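Local structure of Cobalt/magnesium transport protein CorA (Methanocaldococcus jannaschii, 4EGW) at residues Tyr64-Lys69 with Leu124-Asp129; Leu77-Asp82 with Phe95-Tyr100. The protein mediates influx of magnesium ions as a homopentameric channel, opening when cytoplasmic magnesium is low and closing when it is high. All coordinates share one frame; numbering follows the deposited sequence.

Contact 1. Residues Tyr64-Lys69 with Leu124-Asp129; sequences YKLSKK and LTIHSD. With PGO (S-1,2-propanediol), chain R.
L66 alone among residues 64-69 reaches across to the strand, and it does so with one branch. With CG anti to the backbone N (chi1 -174°), the side chain extends from helix 60-70 toward strand 122-127 and sets CD2 against two methyls. L66 CD2 lies 4.3 Å from L124 CD2. The same carbon is 4.4 Å from I126 CD1, so a single methyl spans two strand residues that point to the same face of the sheet. The backbones stay well apart, with L66 CA and L124 CA separated by 10.2 Å.

S67, one residue further on, takes no part in the junction and points across the line between helix and strand. Its OG is hydrogen-bonded to the carbonyl oxygen of I72, which ties the helix to the connection that follows it, and a propanediol molecule, probably from the crystallisation liquor, adds a weak hydrogen bond from O1 at 3.3 Å to S67 OG. At the end of the segment, K69 rests on L40 and I43.

L124 and I126 also meet I53 and C55 respectively on the neighbouring parallel strand 51-56, and L77 of the next helix packs on L124. T125 and H127 point to the other face of the sheet, where both hydrogen-bond to the carboxylate of D54 and H127 meets the ring of Y56. The polar bonding of the strand is thus kept apart from the leucine-isoleucine junction. With no hydrogen bond between the segments and only 84 Å² buried, the helix is held here by dispersion and by exclusion of water, without a directional bond to fix it on the strand.

Contact 2. Residues Leu77-Asp82 with Phe95-Tyr100; sequences LQIGLD and FYLIIY
The ring of Y117, on strand 110-119, belongs to a side chain that packs on both I79 and L97, the two residues at the centre of this contact. It also meets the ring of F95, with the two planes inclined at about 55°. Y96 and Y100 lie on the other face of the sheet, Y96 against P229 and I230, Y100 along N216, V219 and L220 of helix 193-225.

The junction itself is aliphatic. I79 CG1 lies beside the backbone N, and an extended outer torsion (chi2 173°) carries CD1 to 3.5 Å from L97 CD2. That leucine methyl is gripped by both branches of the isoleucine, since I79 CG2 is 3.7 Å from L97 CD2. The two side chains cross obliquely.

This is a helix-on-sheet contact of the α/β domain of CorA: helix 74-80 rests on one face of strand 96-104 through I79, while the long helix 193-225 packs on the reverse, through I98 and Y100. Strand 96-104 is internal, bonded through its backbone to strands 88-90 and 110-119.

I99 completes the patch from further along the strand. Its CD1 reaches I79 CG2 at 3.9 Å, the side chains crossing at about a right angle. No hydrogen bond joins the two segments. Next to I79, G80 N is hydrogen-bonded to the hydroxyl of Y117, and D82 OD1 accepts a hydrogen bond from the backbone N of Q84.

In the fold
The two contacts lie about 9 Å apart, centre to centre, on one face of the mixed sheet. Consecutive helices 60-70 and 74-80 supply the helical sides; strands 122-127 and 96-104, separated in the sheet by strand 110-119, supply the others. In sequence both segments of contact 2 fall between those of contact 1. The sites also touch directly: I126 CG2 packs 3.4 Å from G80 CA, L81 lies against I126 and H127, and S128 OG probably hydrogen-bonds to L81 O. Together they seat the helix pair on the sheet of the cytoplasmic region, whose opposite face carries the long helix 193-225.

Contact 1. Residues Tyr64-Lys69 with Leu124-Asp129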
loop_
_atom_site.group_PDB
_atom_site.type_symbol
_atom_site.label_atom_id
_atom_site.label_comp_id
_atom_site.label_asym_id
_atom_site.label_seq_id
_atom_site.Cartn_x
_atom_site.Cartn_y
_atom_site.Cartn_z
ATOM N N TYR A 64 33.984 -2.467 8.911
ATOM C CA TYR A 64 35.294 -2.543 8.272
ATOM C C TYR A 64 35.457 -3.838 7.486
ATOM O O TYR A 64 35.975 -3.843 6.364
ATOM C CB TYR A 64 36.417 -2.426 9.296
ATOM C CG TYR A 64 37.741 -2.876 8.737
ATOM C CD1 TYR A 64 38.458 -2.071 7.858
ATOM C CD2 TYR A 64 38.267 -4.124 9.066
ATOM C CE1 TYR A 64 39.674 -2.492 7.331
ATOM C CE2 TYR A 64 39.480 -4.552 8.548
ATOM C CZ TYR A 64 40.178 -3.734 7.681
ATOM O OH TYR A 64 41.384 -4.162 7.169
ATOM N N LYS A 65 35.019 -4.936 8.092
ATOM C CA LYS A 65 35.000 -6.239 7.433
ATOM C C LYS A 65 34.250 -6.129 6.107
ATOM O O LYS A 65 34.656 -6.696 5.087
ATOM C CB LYS A 65 34.309 -7.261 8.347
ATOM C CG LYS A 65 34.586 -8.721 8.028
ATOM C CD LYS A 65 34.276 -9.620 9.232
ATOM C CE LYS A 65 34.747 -11.053 8.996
ATOM N NZ LYS A 65 34.856 -11.853 10.248
ATOM N N LEU A 66 33.155 -5.375 6.136
ATOM C CA LEU A 66 32.274 -5.238 4.988
ATOM C C LEU A 66 32.939 -4.474 3.850
ATOM O O LEU A 66 32.905 -4.904 2.690
ATOM C CB LEU A 66 31.004 -4.524 5.409
ATOM C CG LEU A 66 29.925 -4.440 4.342
ATOM C CD1 LEU A 66 29.580 -5.842 3.891
ATOM C CD2 LEU A 66 28.714 -3.733 4.922
ATOM N N SER A 67 33.529 -3.330 4.184
ATOM C CA SER A 67 34.269 -2.564 3.195
ATOM C C SER A 67 35.308 -3.471 2.580
ATOM O O SER A 67 35.429 -3.555 1.364
ATOM C CB SER A 67 34.956 -1.365 3.840
ATOM O OG SER A 67 36.132 -1.033 3.124
ATOM N N LYS A 68 36.046 -4.161 3.447
ATOM C CA LYS A 68 37.137 -5.015 3.021
ATOM C C LYS A 68 36.619 -5.948 1.956
ATOM O O LYS A 68 37.122 -5.966 0.839
ATOM C CB LYS A 68 37.655 -5.838 4.203
ATOM C CG LYS A 68 38.941 -6.620 3.925
ATOM C CD LYS A 68 40.149 -5.692 3.821
ATOM C CE LYS A 68 41.415 -6.447 3.412
ATOM N NZ LYS A 68 41.924 -7.386 4.461
ATOM N N LYS A 69 35.576 -6.688 2.302
ATOM C CA LYS A 69 35.011 -7.688 1.406
ATOM C C LYS A 69 34.474 -7.082 0.111
ATOM O O LYS A 69 34.691 -7.626 -0.973
ATOM C CB LYS A 69 33.901 -8.467 2.113
ATOM C CG LYS A 69 34.123 -9.973 2.136
ATOM C CD LYS A 69 32.880 -10.724 1.667
ATOM C CE LYS A 69 33.049 -12.228 1.777
ATOM N NZ LYS A 69 31.757 -12.917 1.555
ATOM N N LEU A 124 24.027 -3.272 -2.249
ATOM C CA LEU A 124 24.138 -3.170 -0.807
ATOM C C LEU A 124 23.220 -2.066 -0.315
ATOM O O LEU A 124 23.296 -0.935 -0.793
ATOM C CB LEU A 124 25.581 -2.866 -0.388
ATOM C CG LEU A 124 25.779 -2.346 1.050
ATOM C CD1 LEU A 124 25.343 -3.352 2.092
ATOM C CD2 LEU A 124 27.223 -1.900 1.337
ATOM N N THR A 125 22.344 -2.410 0.623
ATOM C CA THR A 125 21.486 -1.437 1.287
ATOM C C THR A 125 22.009 -1.240 2.681
ATOM O O THR A 125 22.018 -2.169 3.482
ATOM C CB THR A 125 20.056 -1.942 1.457
ATOM O OG1 THR A 125 20.075 -3.179 2.187
ATOM C CG2 THR A 125 19.392 -2.155 0.109
ATOM N N ILE A 126 22.436 -0.026 2.980
ATOM C CA ILE A 126 23.015 0.243 4.278
ATOM C C ILE A 126 22.212 1.307 5.035
ATOM O O ILE A 126 21.943 2.402 4.517
ATOM C CB ILE A 126 24.497 0.638 4.141
ATOM C CG1 ILE A 126 25.138 0.786 5.518
ATOM C CG2 ILE A 126 24.652 1.899 3.300
ATOM C CD1 ILE A 126 26.330 -0.122 5.707
ATOM N N HIS A 127 21.806 0.963 6.254
ATOM C CA HIS A 127 21.017 1.875 7.060
ATOM C C HIS A 127 21.357 1.791 8.535
ATOM O O HIS A 127 21.579 0.706 9.066
ATOM C CB HIS A 127 19.520 1.640 6.840
ATOM C CG HIS A 127 19.086 0.216 6.999
ATOM N ND1 HIS A 127 18.348 -0.221 8.080
ATOM C CD2 HIS A 127 19.255 -0.865 6.201
ATOM C CE1 HIS A 127 18.095 -1.511 7.948
ATOM N NE2 HIS A 127 18.632 -1.927 6.816
ATOM N N SER A 128 21.422 2.950 9.182
ATOM C CA SER A 128 21.595 3.029 10.625
ATOM C C SER A 128 20.295 2.829 11.405
ATOM O O SER A 128 20.314 2.402 12.561
ATOM C CB SER A 128 22.247 4.351 11.013
ATOM O OG SER A 128 23.554 4.436 10.469
ATOM N N ASP A 129 19.170 3.166 10.787
ATOM C CA ASP A 129 17.867 2.953 11.414
ATOM C C ASP A 129 17.169 1.793 10.721
ATOM O O ASP A 129 17.381 1.554 9.534
ATOM C CB ASP A 129 16.991 4.211 11.336
ATOM C CG ASP A 129 17.052 5.057 12.604
ATOM O OD1 ASP A 129 17.273 4.500 13.697
ATOM O OD2 ASP A 129 16.864 6.288 12.507
HETATM C C1 PGO R . 39.066 -0.962 -0.370
HETATM C C2 PGO R . 39.198 0.502 -0.633
HETATM C C3 PGO R . 39.644 1.220 0.598
HETATM O O1 PGO R . 38.569 -1.349 0.858
HETATM O O2 PGO R . 37.991 1.011 -1.061
#

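Contact 2. Residues Leu77-Asp82 with Phe95-Tyr100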
loop_
_atom_site.group_PDB
_atom_site.type_symbol
_atom_site.label_atom_id
_atom_site.label_comp_id
_atom_site.label_asym_id
_atom_site.label_seq_id
_atom_site.Cartn_x
_atom_site.Cartn_y
_atom_site.Cartn_z
ATOM N N LEU A 77 31.314 4.118 2.767
ATOM C CA LEU A 77 30.164 3.374 3.279
ATOM C C LEU A 77 29.481 4.161 4.395
ATOM O O LEU A 77 28.275 4.009 4.660
ATOM C CB LEU A 77 30.585 1.993 3.786
ATOM C CG LEU A 77 31.111 1.004 2.751
ATOM C CD1 LEU A 77 31.402 -0.332 3.416
ATOM C CD2 LEU A 77 30.125 0.834 1.613
ATOM N N GLN A 78 30.270 5.010 5.043
ATOM C CA GLN A 78 29.775 5.833 6.132
ATOM C C GLN A 78 28.742 6.852 5.640
ATOM O O GLN A 78 27.909 7.337 6.414
ATOM C CB GLN A 78 30.939 6.491 6.866
ATOM C CG GLN A 78 31.613 5.554 7.873
ATOM C CD GLN A 78 33.009 6.009 8.274
ATOM O OE1 GLN A 78 33.639 6.809 7.574
ATOM N NE2 GLN A 78 33.503 5.497 9.409
ATOM N N ILE A 79 28.788 7.163 4.348
ATOM C CA ILE A 79 27.725 7.949 3.745
ATOM C C ILE A 79 26.413 7.249 4.066
ATOM O O ILE A 79 25.483 7.867 4.584
ATOM C CB ILE A 79 27.859 8.047 2.208
ATOM C CG1 ILE A 79 29.306 8.305 1.791
ATOM C CG2 ILE A 79 26.957 9.145 1.668
ATOM C CD1 ILE A 79 29.513 8.248 0.285
ATOM N N GLY A 80 26.360 5.953 3.768
ATOM C CA GLY A 80 25.147 5.166 3.918
ATOM C C GLY A 80 24.525 5.177 5.304
ATOM O O GLY A 80 23.307 5.182 5.448
ATOM N N LEU A 81 25.364 5.194 6.331
ATOM C CA LEU A 81 24.884 5.126 7.707
ATOM C C LEU A 81 24.505 6.486 8.271
ATOM O O LEU A 81 24.167 6.592 9.450
ATOM C CB LEU A 81 25.924 4.476 8.613
ATOM C CG LEU A 81 26.040 2.969 8.452
ATOM C CD1 LEU A 81 27.130 2.457 9.346
ATOM C CD2 LEU A 81 24.718 2.298 8.776
ATOM N N ASP A 82 24.597 7.532 7.454
ATOM C CA ASP A 82 24.169 8.854 7.900
ATOM C C ASP A 82 22.700 8.996 7.537
ATOM O O ASP A 82 22.328 8.973 6.365
ATOM C CB ASP A 82 25.019 9.963 7.267
ATOM C CG ASP A 82 24.826 11.320 7.944
ATOM O OD1 ASP A 82 23.797 11.524 8.625
ATOM O OD2 ASP A 82 25.707 12.192 7.784
ATOM N N PHE A 95 31.722 2.367 -7.957
ATOM C CA PHE A 95 30.399 1.924 -7.495
ATOM C C PHE A 95 29.313 2.970 -7.715
ATOM O O PHE A 95 29.605 4.120 -8.053
ATOM C CB PHE A 95 30.427 1.560 -6.005
ATOM C CG PHE A 95 30.686 2.733 -5.100
ATOM C CD1 PHE A 95 29.738 3.741 -4.955
ATOM C CD2 PHE A 95 31.873 2.830 -4.388
ATOM C CE1 PHE A 95 29.974 4.830 -4.133
ATOM C CE2 PHE A 95 32.119 3.919 -3.562
ATOM C CZ PHE A 95 31.168 4.920 -3.436
ATOM N N TYR A 96 28.061 2.570 -7.495
ATOM C CA TYR A 96 26.925 3.500 -7.518
ATOM C C TYR A 96 26.340 3.714 -6.128
ATOM O O TYR A 96 26.355 2.805 -5.292
ATOM C CB TYR A 96 25.829 3.028 -8.478
ATOM C CG TYR A 96 26.040 3.527 -9.881
ATOM C CD1 TYR A 96 25.762 4.846 -10.212
ATOM C CD2 TYR A 96 26.547 2.694 -10.870
ATOM C CE1 TYR A 96 25.970 5.326 -11.489
ATOM C CE2 TYR A 96 26.757 3.162 -12.158
ATOM C CZ TYR A 96 26.465 4.482 -12.463
ATOM O OH TYR A 96 26.665 4.967 -13.737
ATOM N N LEU A 97 25.834 4.919 -5.879
ATOM C CA LEU A 97 25.268 5.237 -4.570
ATOM C C LEU A 97 23.934 5.946 -4.663
ATOM O O LEU A 97 23.820 6.998 -5.292
ATOM C CB LEU A 97 26.234 6.084 -3.726
ATOM C CG LEU A 97 25.713 6.555 -2.352
ATOM C CD1 LEU A 97 25.310 5.385 -1.464
ATOM C CD2 LEU A 97 26.731 7.421 -1.632
ATOM N N ILE A 98 22.924 5.361 -4.026
ATOM C CA ILE A 98 21.648 6.033 -3.845
ATOM C C ILE A 98 21.376 6.228 -2.366
ATOM O O ILE A 98 21.401 5.284 -1.574
ATOM C CB ILE A 98 20.457 5.264 -4.466
ATOM C CG1 ILE A 98 20.806 4.728 -5.863
ATOM C CG2 ILE A 98 19.200 6.158 -4.490
ATOM C CD1 ILE A 98 21.559 3.418 -5.851
ATOM N N ILE A 99 21.151 7.479 -2.003
ATOM C CA ILE A 99 20.646 7.827 -0.696
ATOM C C ILE A 99 19.143 7.937 -0.875
ATOM O O ILE A 99 18.664 8.452 -1.889
ATOM C CB ILE A 99 21.216 9.194 -0.221
ATOM C CG1 ILE A 99 22.755 9.186 -0.258
ATOM C CG2 ILE A 99 20.668 9.568 1.170
ATOM C CD1 ILE A 99 23.395 8.095 0.580
ATOM N N TYR A 100 18.385 7.442 0.087
ATOM C CA TYR A 100 16.950 7.506 -0.052
ATOM C C TYR A 100 16.318 7.679 1.309
ATOM O O TYR A 100 16.847 7.191 2.305
ATOM C CB TYR A 100 16.462 6.229 -0.704
ATOM C CG TYR A 100 15.272 6.415 -1.597
ATOM C CD1 TYR A 100 15.412 6.960 -2.861
ATOM C CD2 TYR A 100 14.005 6.036 -1.177
ATOM C CE1 TYR A 100 14.318 7.124 -3.689
ATOM C CE2 TYR A 100 12.906 6.193 -1.995
ATOM C CZ TYR A 100 13.066 6.736 -3.251
ATOM O OH TYR A 100 11.965 6.892 -4.063
#